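Local coordinates for protein adenosylmethionine-8-amino-7-oxononanoate aminotransferase (Methanocaldococcus jannaschii, PDB 6ZHK) that probably transfers an amino group from S-adenosylmethionine to 8-amino-7-oxononanoate in biotin biosynthesis, as a pyridoxal-phosphate-dependent class-III aminotransferase, at residues L66-A77 / A351-V361; F180-P188 / E216-E227. All coordinates share one frame; numbering follows the deposited sequence. Where two conformers were deposited one is given.

Contact 1. Residues L66-A77 / A351-V361; sequences LFGHSRKEIIEA and ATLEIFEKENV
The Phe67 ring is sandwiched between Ile355 and Leu66, its edge turned to Phe356, and this apolar corner is the tightly packed part of the contact. CG2 of Ile355 lies over one face, 3.9 Å from the Phe67 ring centroid, a CH-pi contact; CB of Leu66 covers the opposite face. Phe67 and Phe356 form an offset edge-to-face pair, planes at 61°, with CZ of Phe67 3.6 Å from CE2 of Phe356. Between the helices, CB of Ala351 sits 3.5 Å from O of Glu73 and also meets CB of Ala77; with these small residues, the axes of 72-77 and 351-358 approach to 9.0 Å.

The outer side is polar and looser. Arg71, bent at chi2 (79°), grips Glu73 side-on, NE to OE1 at 2.9 Å and NH2 to OE2 at 3.1 Å, while its guanidinium face rests on Ile355. Glu359 OE2 stays 4.6 Å from Arg71 NH2, too far for a salt bridge. A methionine at Arg71 would probably leave the Glu73 carboxylate without its mate, facing Glu359 uncompensated.

This is helix-helix packing beside the active site: the Leu66 side chain is about 7 Å from that of Lys301, the predicted cofactor lysine, unmodified here. Segments 72-77 and 351-358 run roughly antiparallel (151°), with Leu353 on the far side touching helix 96-108.

Contact 2. Residues F180-P188 / E216-E227; sequences FKGYHANPP and EMISLIEKHAEE
Stacking comes first: the Tyr183 and His224 rings lie face to face, centroids 3.8 Å apart and planes only 12° from parallel. The imidazole covers the phenol from its centre, under His224 CD2, out to CZ, which ND1 of His224 approaches to 3.5 Å. On its other face the imidazole carries CG of Lys223, so the ring is sandwiched.

Two hydrogen bonds to one carboxylate fix the rotation of this pair. Tyr183 OH donates to Glu227 OE1 at 2.8 Å, and His224 ND1 donates to Glu227 OE2 at 2.9 Å, nearly straight at 172°. Each donor lies well out of the carboxylate plane, which stands almost perpendicular to the phenol ring.

At the other end of the contact, a side chain binds backbone. Glu216, with CG swung opposite its own backbone N and the chain extended beyond, presents OE2 to the backbone N of Asn186 at 2.9 Å, on the syn side; OE1 adds a weak second bond. Side-chain OD1 of Asn186 turns instead to NZ of Lys152.

Apolar contacts fill the middle. Leu220 CD2 meets Tyr183 CB at 3.9 Å, and the methyl CE of Met217 reaches Ala185 CB at 3.8 Å.

Strand 183-185 is outermost within this chain in the seven-stranded mixed sheet of the large domain of fold-type I PLP enzymes, hydrogen-bonded to strand 147-151. Helix 211-224 covers one face of that sheet edge, its segment 216-224 running roughly antiparallel to the strand (159°), with Met217 and Ile221 resting on strand 147-151 and Met217 also touching helix 250-261.

From the N terminus, the chain first passes through 66-77, whose partner 351-361 arrives only after 273 intervening residues; contact 1 therefore closes a long loop. Contact 2 is nested inside it: 180-188 pairs with 216-227 across just 27 residues, most of them not modelled. The seven-stranded sheet is built entirely within the long loop. Contact 2 joins an edge strand of that sheet to a covering helix, a local closure, whereas contact 1 brings an early helix against one that follows all the strands of the sheet. The two lie on opposite sides of the chain's centre, with centres 40 Å apart and nearest atoms about 23 Å apart.

Contact 1. Residues L66-A77 / A351-V361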
loop_
_atom_site.group_PDB
_atom_site.type_symbol
_atom_site.label_atom_id
_atom_site.label_comp_id
_atom_site.label_asym_id
_atom_site.label_seq_id
_atom_site.Cartn_x
_atom_site.Cartn_y
_atom_site.Cartn_z
ATOM N N LEU A 66 -9.175 -5.934 -16.274
ATOM C CA LEU A 66 -9.936 -7.134 -16.617
ATOM C C LEU A 66 -10.785 -6.868 -17.850
ATOM O O LEU A 66 -11.012 -7.771 -18.625
ATOM C CB LEU A 66 -10.911 -7.448 -15.481
ATOM C CG LEU A 66 -10.291 -7.938 -14.156
ATOM C CD1 LEU A 66 -11.399 -8.353 -13.228
ATOM C CD2 LEU A 66 -9.291 -9.079 -14.388
ATOM N N PHE A 67 -11.382 -5.701 -17.926
ATOM C CA PHE A 67 -12.488 -5.505 -18.858
ATOM C C PHE A 67 -12.264 -4.330 -19.810
ATOM O O PHE A 67 -13.233 -3.861 -20.432
ATOM C CB PHE A 67 -13.781 -5.285 -18.071
ATOM C CG PHE A 67 -14.155 -6.490 -17.260
ATOM C CD1 PHE A 67 -14.249 -7.750 -17.858
ATOM C CD2 PHE A 67 -14.425 -6.345 -15.897
ATOM C CE1 PHE A 67 -14.573 -8.865 -17.102
ATOM C CE2 PHE A 67 -14.764 -7.459 -15.144
ATOM C CZ PHE A 67 -14.863 -8.705 -15.749
ATOM N N GLY A 68 -11.028 -3.880 -19.921
ATOM C CA GLY A 68 -10.750 -2.759 -20.819
ATOM C C GLY A 68 -10.670 -1.459 -20.026
ATOM O O GLY A 68 -10.888 -1.482 -18.805
ATOM N N HIS A 69 -10.393 -0.357 -20.718
ATOM C CA HIS A 69 -10.128 0.931 -20.114
ATOM C C HIS A 69 -11.314 1.885 -20.183
ATOM O O HIS A 69 -11.168 3.055 -19.776
ATOM C CB HIS A 69 -8.882 1.568 -20.752
ATOM C CG HIS A 69 -7.646 0.802 -20.457
ATOM N ND1 HIS A 69 -6.976 0.921 -19.218
ATOM C CD2 HIS A 69 -6.984 -0.132 -21.180
ATOM C CE1 HIS A 69 -5.900 0.170 -19.270
ATOM N NE2 HIS A 69 -5.901 -0.522 -20.435
ATOM N N SER A 70 -12.480 1.403 -20.640
ATOM C CA SER A 70 -13.634 2.306 -20.703
ATOM C C SER A 70 -14.906 1.540 -20.325
ATOM O O SER A 70 -15.959 1.640 -20.954
ATOM C CB SER A 70 -13.722 2.949 -22.088
ATOM O OG SER A 70 -13.851 1.903 -23.054
ATOM N N ARG A 71 -14.810 0.771 -19.250
ATOM C CA ARG A 71 -15.924 -0.074 -18.866
ATOM C C ARG A 71 -16.892 0.758 -18.037
ATOM O O ARG A 71 -16.553 1.166 -16.939
ATOM C CB ARG A 71 -15.440 -1.306 -18.097
ATOM C CG ARG A 71 -16.573 -2.273 -17.804
ATOM C CD ARG A 71 -16.859 -3.068 -19.060
ATOM N NE ARG A 71 -18.155 -3.690 -18.826
ATOM C CZ ARG A 71 -18.506 -4.882 -19.295
ATOM N NH1 ARG A 71 -17.651 -5.579 -20.024
ATOM N NH2 ARG A 71 -19.720 -5.367 -19.040
ATOM N N LYS A 72 -18.110 1.000 -18.566
ATOM C CA LYS A 72 -18.982 2.030 -18.001
ATOM C C LYS A 72 -19.430 1.729 -16.573
ATOM O O LYS A 72 -19.496 2.657 -15.765
ATOM C CB LYS A 72 -20.231 2.278 -18.865
ATOM C CG LYS A 72 -19.940 2.965 -20.198
ATOM N N GLU A 73 -19.731 0.453 -16.271
ATOM C CA GLU A 73 -20.285 0.141 -14.952
ATOM C C GLU A 73 -19.290 0.531 -13.847
ATOM O O GLU A 73 -19.697 0.964 -12.756
ATOM C CB GLU A 73 -20.533 -1.357 -14.807
ATOM C CG GLU A 73 -21.614 -1.921 -15.739
ATOM C CD GLU A 73 -21.067 -2.472 -17.040
ATOM O OE1 GLU A 73 -20.099 -1.917 -17.560
ATOM O OE2 GLU A 73 -21.589 -3.492 -17.511
ATOM N N ILE A 74 -17.995 0.304 -14.108
ATOM C CA ILE A 74 -16.998 0.536 -13.086
ATOM C C ILE A 74 -16.804 2.048 -12.965
ATOM O O ILE A 74 -16.739 2.589 -11.854
ATOM C CB ILE A 74 -15.668 -0.191 -13.411
ATOM C CG1 ILE A 74 -15.900 -1.678 -13.698
ATOM C CG2 ILE A 74 -14.694 -0.036 -12.255
ATOM C CD1 ILE A 74 -14.594 -2.383 -14.106
ATOM N N ILE A 75 -16.602 2.710 -14.112
ATOM C CA ILE A 75 -16.436 4.164 -14.118
ATOM C C ILE A 75 -17.642 4.823 -13.450
ATOM O O ILE A 75 -17.511 5.675 -12.557
ATOM C CB ILE A 75 -16.177 4.698 -15.562
ATOM C CG1 ILE A 75 -14.781 4.334 -16.080
ATOM C CG2 ILE A 75 -16.391 6.215 -15.695
ATOM C CD1 ILE A 75 -14.732 4.368 -17.601
ATOM N N GLU A 76 -18.855 4.396 -13.799
ATOM C CA GLU A 76 -20.051 4.991 -13.198
ATOM C C GLU A 76 -20.157 4.717 -11.687
ATOM O O GLU A 76 -20.645 5.561 -10.934
ATOM C CB GLU A 76 -21.317 4.628 -14.008
ATOM C CG GLU A 76 -21.310 5.326 -15.409
ATOM C CD GLU A 76 -21.077 6.849 -15.445
ATOM O OE1 GLU A 76 -21.782 7.547 -14.680
ATOM O OE2 GLU A 76 -20.185 7.351 -16.230
ATOM N N ALA A 77 -19.738 3.536 -11.234
ATOM C CA ALA A 77 -19.726 3.215 -9.806
ATOM C C ALA A 77 -18.820 4.164 -9.035
ATOM O O ALA A 77 -19.182 4.668 -7.965
ATOM C CB ALA A 77 -19.347 1.793 -9.573
ATOM N N ALA A 351 -18.663 -2.967 -8.600
ATOM C CA ALA A 351 -19.057 -2.994 -10.003
ATOM C C ALA A 351 -18.412 -4.172 -10.727
ATOM O O ALA A 351 -19.068 -4.822 -11.553
ATOM C CB ALA A 351 -18.717 -1.715 -10.739
ATOM N N THR A 352 -17.123 -4.416 -10.418
ATOM C CA THR A 352 -16.394 -5.504 -11.037
ATOM C C THR A 352 -17.124 -6.821 -10.801
ATOM O O THR A 352 -17.322 -7.598 -11.765
ATOM C CB THR A 352 -14.913 -5.525 -10.651
ATOM O OG1 THR A 352 -14.366 -4.286 -11.085
ATOM C CG2 THR A 352 -14.092 -6.612 -11.330
ATOM N N LEU A 353 -17.459 -7.103 -9.535
ATOM C CA LEU A 353 -18.052 -8.406 -9.246
ATOM C C LEU A 353 -19.401 -8.518 -9.935
ATOM O O LEU A 353 -19.817 -9.617 -10.331
ATOM C CB LEU A 353 -18.238 -8.607 -7.746
ATOM C CG LEU A 353 -16.934 -8.850 -6.993
ATOM C CD1 LEU A 353 -17.145 -8.791 -5.480
ATOM C CD2 LEU A 353 -16.343 -10.167 -7.428
ATOM N N GLU A 354 -20.098 -7.399 -9.996
ATOM C CA GLU A 354 -21.406 -7.380 -10.656
ATOM C C GLU A 354 -21.303 -7.754 -12.134
ATOM O O GLU A 354 -22.144 -8.513 -12.626
ATOM C CB GLU A 354 -22.088 -6.020 -10.470
ATOM C CG GLU A 354 -23.006 -5.947 -9.269
ATOM C CD GLU A 354 -23.241 -4.543 -8.716
ATOM O OE1 GLU A 354 -22.999 -3.550 -9.456
ATOM O OE2 GLU A 354 -23.636 -4.440 -7.522
ATOM N N ILE A 355 -20.254 -7.259 -12.823
ATOM C CA ILE A 355 -19.984 -7.659 -14.194
ATOM C C ILE A 355 -19.771 -9.184 -14.252
ATOM O O ILE A 355 -20.396 -9.849 -15.098
ATOM C CB ILE A 355 -18.829 -6.878 -14.839
ATOM C CG1 ILE A 355 -19.194 -5.415 -15.047
ATOM C CG2 ILE A 355 -18.397 -7.552 -16.149
ATOM C CD1 ILE A 355 -18.013 -4.516 -15.234
ATOM N N PHE A 356 -19.001 -9.749 -13.298
ATOM C CA PHE A 356 -18.736 -11.183 -13.317
ATOM C C PHE A 356 -20.017 -12.000 -13.373
ATOM O O PHE A 356 -20.101 -12.959 -14.158
ATOM C CB PHE A 356 -17.844 -11.692 -12.163
ATOM C CG PHE A 356 -16.367 -11.585 -12.501
ATOM C CD1 PHE A 356 -15.731 -12.614 -13.157
ATOM C CD2 PHE A 356 -15.638 -10.430 -12.241
ATOM C CE1 PHE A 356 -14.392 -12.547 -13.482
ATOM C CE2 PHE A 356 -14.298 -10.351 -12.581
ATOM C CZ PHE A 356 -13.671 -11.401 -13.222
ATOM N N GLU A 357 -20.950 -11.620 -12.495
ATOM C CA GLU A 357 -22.182 -12.330 -12.268
ATOM C C GLU A 357 -23.154 -12.107 -13.426
ATOM O O GLU A 357 -23.694 -13.075 -13.975
ATOM C CB GLU A 357 -22.758 -11.840 -10.948
ATOM C CG GLU A 357 -23.903 -12.709 -10.488
ATOM C CD GLU A 357 -24.206 -12.454 -9.031
ATOM O OE1 GLU A 357 -24.809 -11.397 -8.753
ATOM O OE2 GLU A 357 -23.815 -13.296 -8.189
ATOM N N LYS A 358 -23.356 -10.837 -13.799
ATOM C CA LYS A 358 -24.355 -10.475 -14.801
ATOM C C LYS A 358 -23.933 -10.878 -16.219
ATOM O O LYS A 358 -24.808 -11.079 -17.062
ATOM C CB LYS A 358 -24.715 -8.988 -14.691
ATOM N N GLU A 359 -22.621 -10.984 -16.534
ATOM C CA GLU A 359 -22.231 -11.300 -17.909
ATOM C C GLU A 359 -21.651 -12.713 -18.028
ATOM O O GLU A 359 -21.076 -13.090 -19.072
ATOM C CB GLU A 359 -21.294 -10.240 -18.515
ATOM C CG GLU A 359 -21.786 -8.782 -18.409
ATOM C CD GLU A 359 -23.259 -8.415 -18.682
ATOM O OE1 GLU A 359 -23.943 -9.135 -19.426
ATOM O OE2 GLU A 359 -23.730 -7.380 -18.175
ATOM N N ASN A 360 -21.731 -13.490 -16.941
ATOM C CA ASN A 360 -21.285 -14.868 -17.000
ATOM C C ASN A 360 -19.842 -14.958 -17.547
ATOM O O ASN A 360 -19.504 -15.769 -18.424
ATOM C CB ASN A 360 -22.361 -15.704 -17.702
ATOM C CG ASN A 360 -22.357 -17.187 -17.375
ATOM O OD1 ASN A 360 -21.885 -17.629 -16.320
ATOM N ND2 ASN A 360 -22.893 -17.983 -18.285
ATOM N N VAL A 361 -18.952 -14.151 -16.942
ATOM C CA VAL A 361 -17.609 -13.994 -17.450
ATOM C C VAL A 361 -16.827 -15.307 -17.513
ATOM O O VAL A 361 -16.142 -15.575 -18.516
ATOM C CB VAL A 361 -16.863 -12.897 -16.654
ATOM C CG1 VAL A 361 -15.417 -12.853 -17.094
ATOM C CG2 VAL A 361 -17.557 -11.554 -16.903
#

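Contact 2. Residues F180-P188 / E216-E227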
loop_
_atom_site.group_PDB
_atom_site.type_symbol
_atom_site.label_atom_id
_atom_site.label_comp_id
_atom_site.label_asym_id
_atom_site.label_seq_id
_atom_site.Cartn_x
_atom_site.Cartn_y
_atom_site.Cartn_z
ATOM N N PHE A 180 13.659 -11.192 7.117
ATOM C CA PHE A 180 13.596 -12.239 8.126
ATOM C C PHE A 180 13.715 -13.561 7.378
ATOM O O PHE A 180 13.345 -13.628 6.210
ATOM C CB PHE A 180 12.346 -12.153 9.024
ATOM C CG PHE A 180 11.029 -12.181 8.291
ATOM C CD1 PHE A 180 10.486 -13.381 7.842
ATOM C CD2 PHE A 180 10.351 -11.006 8.026
ATOM C CE1 PHE A 180 9.267 -13.416 7.191
ATOM C CE2 PHE A 180 9.143 -11.027 7.345
ATOM C CZ PHE A 180 8.578 -12.245 6.957
ATOM N N LYS A 181 14.261 -14.602 8.039
ATOM C CA LYS A 181 14.741 -15.755 7.308
ATOM C C LYS A 181 13.766 -16.931 7.397
ATOM O O LYS A 181 13.015 -17.108 8.354
ATOM C CB LYS A 181 16.162 -16.110 7.781
ATOM C CG LYS A 181 17.181 -14.982 7.681
ATOM C CD LYS A 181 17.304 -14.498 6.231
ATOM C CE LYS A 181 18.393 -13.448 5.980
ATOM N NZ LYS A 181 18.182 -12.249 6.830
ATOM N N GLY A 182 13.875 -17.844 6.438
ATOM C CA GLY A 182 13.011 -19.020 6.431
ATOM C C GLY A 182 13.629 -20.083 5.528
ATOM O O GLY A 182 14.840 -20.122 5.383
ATOM N N TYR A 183 12.789 -20.900 4.888
ATOM C CA TYR A 183 13.230 -21.998 4.039
ATOM C C TYR A 183 12.600 -21.865 2.657
ATOM O O TYR A 183 11.396 -21.581 2.539
ATOM C CB TYR A 183 12.733 -23.310 4.636
ATOM C CG TYR A 183 13.254 -23.474 6.052
ATOM C CD1 TYR A 183 14.580 -23.851 6.255
ATOM C CD2 TYR A 183 12.467 -23.201 7.161
ATOM C CE1 TYR A 183 15.108 -23.955 7.532
ATOM C CE2 TYR A 183 12.974 -23.318 8.462
ATOM C CZ TYR A 183 14.300 -23.715 8.634
ATOM O OH TYR A 183 14.908 -23.824 9.843
ATOM N N HIS A 184 13.386 -22.094 1.604
ATOM C CA HIS A 184 12.757 -22.004 0.292
ATOM C C HIS A 184 12.981 -23.330 -0.415
ATOM O O HIS A 184 14.133 -23.718 -0.579
ATOM C CB HIS A 184 13.444 -20.938 -0.542
ATOM C CG HIS A 184 13.071 -19.569 -0.148
ATOM N ND1 HIS A 184 13.793 -18.867 0.799
ATOM C CD2 HIS A 184 12.048 -18.781 -0.529
ATOM C CE1 HIS A 184 13.235 -17.666 0.942
ATOM N NE2 HIS A 184 12.187 -17.599 0.152
ATOM N N ALA A 185 11.892 -24.012 -0.788
ATOM C CA ALA A 185 12.021 -25.196 -1.610
ATOM C C ALA A 185 12.411 -24.808 -3.044
ATOM O O ALA A 185 12.304 -23.641 -3.458
ATOM C CB ALA A 185 10.745 -25.947 -1.595
ATOM N N ASN A 186 12.829 -25.820 -3.830
ATOM C CA ASN A 186 13.155 -25.533 -5.214
ATOM C C ASN A 186 11.871 -25.232 -5.969
ATOM O O ASN A 186 10.808 -25.749 -5.622
ATOM C CB ASN A 186 13.905 -26.664 -5.916
ATOM C CG ASN A 186 15.300 -26.816 -5.362
ATOM O OD1 ASN A 186 16.033 -25.830 -5.231
ATOM N ND2 ASN A 186 15.650 -28.050 -5.028
ATOM N N PRO A 187 11.963 -24.388 -7.019
ATOM C CA PRO A 187 10.781 -23.967 -7.762
ATOM C C PRO A 187 9.920 -25.189 -8.068
ATOM O O PRO A 187 10.422 -26.217 -8.518
ATOM C CB PRO A 187 11.380 -23.379 -9.048
ATOM C CG PRO A 187 12.721 -22.838 -8.593
ATOM C CD PRO A 187 13.218 -23.851 -7.575
ATOM N N PRO A 188 8.592 -25.098 -7.833
ATOM C CA PRO A 188 7.697 -26.251 -7.953
ATOM C C PRO A 188 7.761 -26.995 -9.286
ATOM O O PRO A 188 7.390 -28.173 -9.342
ATOM C CB PRO A 188 6.300 -25.664 -7.810
ATOM C CG PRO A 188 6.491 -24.334 -7.079
ATOM C CD PRO A 188 7.895 -23.864 -7.414
ATOM N N GLU A 216 9.873 -32.981 -2.044
ATOM C CA GLU A 216 10.882 -32.138 -1.429
ATOM C C GLU A 216 10.193 -31.141 -0.483
ATOM O O GLU A 216 10.654 -30.963 0.646
ATOM C CB GLU A 216 11.711 -31.436 -2.503
ATOM C CG GLU A 216 12.491 -30.269 -1.925
ATOM C CD GLU A 216 12.806 -29.066 -2.814
ATOM O OE1 GLU A 216 12.323 -29.001 -3.989
ATOM O OE2 GLU A 216 13.587 -28.219 -2.342
ATOM N N MET A 217 9.099 -30.513 -0.972
ATOM C CA MET A 217 8.358 -29.491 -0.236
ATOM C C MET A 217 7.650 -30.106 0.973
ATOM O O MET A 217 7.592 -29.539 2.070
ATOM C CB MET A 217 7.349 -28.786 -1.153
ATOM C CG MET A 217 6.385 -27.908 -0.379
ATOM S SD MET A 217 7.252 -26.532 0.454
ATOM C CE MET A 217 7.136 -25.240 -0.791
ATOM N N ILE A 218 7.034 -31.276 0.772
ATOM C CA ILE A 218 6.318 -31.905 1.866
ATOM C C ILE A 218 7.315 -32.240 2.971
ATOM O O ILE A 218 7.024 -32.019 4.151
ATOM C CB ILE A 218 5.593 -33.174 1.366
ATOM C CG1 ILE A 218 4.462 -32.765 0.412
ATOM C CG2 ILE A 218 5.090 -33.921 2.589
ATOM C CD1 ILE A 218 3.719 -33.958 -0.295
ATOM N N SER A 219 8.485 -32.759 2.578
ATOM C CA SER A 219 9.547 -33.115 3.510
ATOM C C SER A 219 9.978 -31.882 4.302
ATOM O O SER A 219 10.259 -32.006 5.492
ATOM C CB SER A 219 10.758 -33.719 2.778
ATOM O OG SER A 219 10.355 -34.975 2.227
ATOM N N LEU A 220 10.115 -30.743 3.641
ATOM C CA LEU A 220 10.503 -29.532 4.364
ATOM C C LEU A 220 9.407 -29.128 5.360
ATOM O O LEU A 220 9.726 -28.758 6.477
ATOM C CB LEU A 220 10.716 -28.461 3.316
ATOM C CG LEU A 220 11.695 -27.334 3.586
ATOM C CD1 LEU A 220 13.130 -27.854 3.582
ATOM C CD2 LEU A 220 11.527 -26.323 2.470
ATOM N N ILE A 221 8.111 -29.202 4.969
ATOM C CA ILE A 221 7.014 -28.926 5.886
ATOM C C ILE A 221 7.067 -29.866 7.092
ATOM O O ILE A 221 6.948 -29.437 8.245
ATOM C CB ILE A 221 5.643 -28.936 5.151
ATOM C CG1 ILE A 221 5.615 -27.798 4.128
ATOM C CG2 ILE A 221 4.485 -28.866 6.168
ATOM C CD1 ILE A 221 4.465 -27.887 3.103
ATOM N N GLU A 222 7.268 -31.163 6.827
ATOM C CA GLU A 222 7.330 -32.124 7.913
ATOM C C GLU A 222 8.522 -31.825 8.827
ATOM O O GLU A 222 8.401 -31.913 10.040
ATOM C CB GLU A 222 7.457 -33.539 7.341
ATOM C CG GLU A 222 6.211 -33.979 6.603
ATOM C CD GLU A 222 6.359 -35.263 5.816
ATOM O OE1 GLU A 222 7.509 -35.580 5.400
ATOM O OE2 GLU A 222 5.324 -35.920 5.603
ATOM N N LYS A 223 9.651 -31.495 8.259
ATOM C CA LYS A 223 10.850 -31.248 9.041
ATOM C C LYS A 223 10.735 -29.971 9.879
ATOM O O LYS A 223 11.114 -30.013 11.038
ATOM C CB LYS A 223 12.097 -31.126 8.154
ATOM C CG LYS A 223 13.410 -30.923 8.906
ATOM C CD LYS A 223 14.529 -30.805 7.905
ATOM C CE LYS A 223 15.938 -30.945 8.450
ATOM N NZ LYS A 223 16.880 -30.944 7.304
ATOM N N HIS A 224 10.152 -28.886 9.340
ATOM C CA HIS A 224 10.257 -27.595 10.020
ATOM C C HIS A 224 8.926 -27.110 10.607
ATOM O O HIS A 224 8.871 -26.000 11.108
ATOM C CB HIS A 224 10.818 -26.555 9.059
ATOM C CG HIS A 224 12.207 -26.908 8.632
ATOM N ND1 HIS A 224 13.261 -26.903 9.549
ATOM C CD2 HIS A 224 12.719 -27.247 7.430
ATOM C CE1 HIS A 224 14.373 -27.235 8.921
ATOM N NE2 HIS A 224 14.077 -27.436 7.608
ATOM N N ALA A 225 7.869 -27.933 10.541
ATOM C CA ALA A 225 6.516 -27.625 10.964
ATOM C C ALA A 225 6.431 -26.836 12.282
ATOM O O ALA A 225 5.711 -25.832 12.336
ATOM C CB ALA A 225 5.697 -28.915 11.007
ATOM N N GLU A 226 7.165 -27.281 13.328
ATOM C CA GLU A 226 6.922 -26.713 14.649
ATOM C C GLU A 226 7.703 -25.399 14.776
ATOM O O GLU A 226 7.593 -24.732 15.785
ATOM C CB GLU A 226 7.297 -27.697 15.774
ATOM C CG GLU A 226 6.346 -28.912 15.782
ATOM C CD GLU A 226 6.519 -29.977 16.863
ATOM O OE1 GLU A 226 6.826 -29.641 18.009
ATOM O OE2 GLU A 226 6.355 -31.167 16.551
ATOM N N GLU A 227 8.474 -25.031 13.759
ATOM C CA GLU A 227 9.204 -23.763 13.825
ATOM C C GLU A 227 8.709 -22.765 12.789
ATOM O O GLU A 227 9.329 -21.703 12.588
ATOM C CB GLU A 227 10.719 -23.944 13.693
ATOM C CG GLU A 227 11.228 -24.307 12.318
ATOM C CD GLU A 227 12.681 -24.809 12.295
ATOM O OE1 GLU A 227 13.588 -23.963 12.264
ATOM O OE2 GLU A 227 12.917 -26.060 12.291
#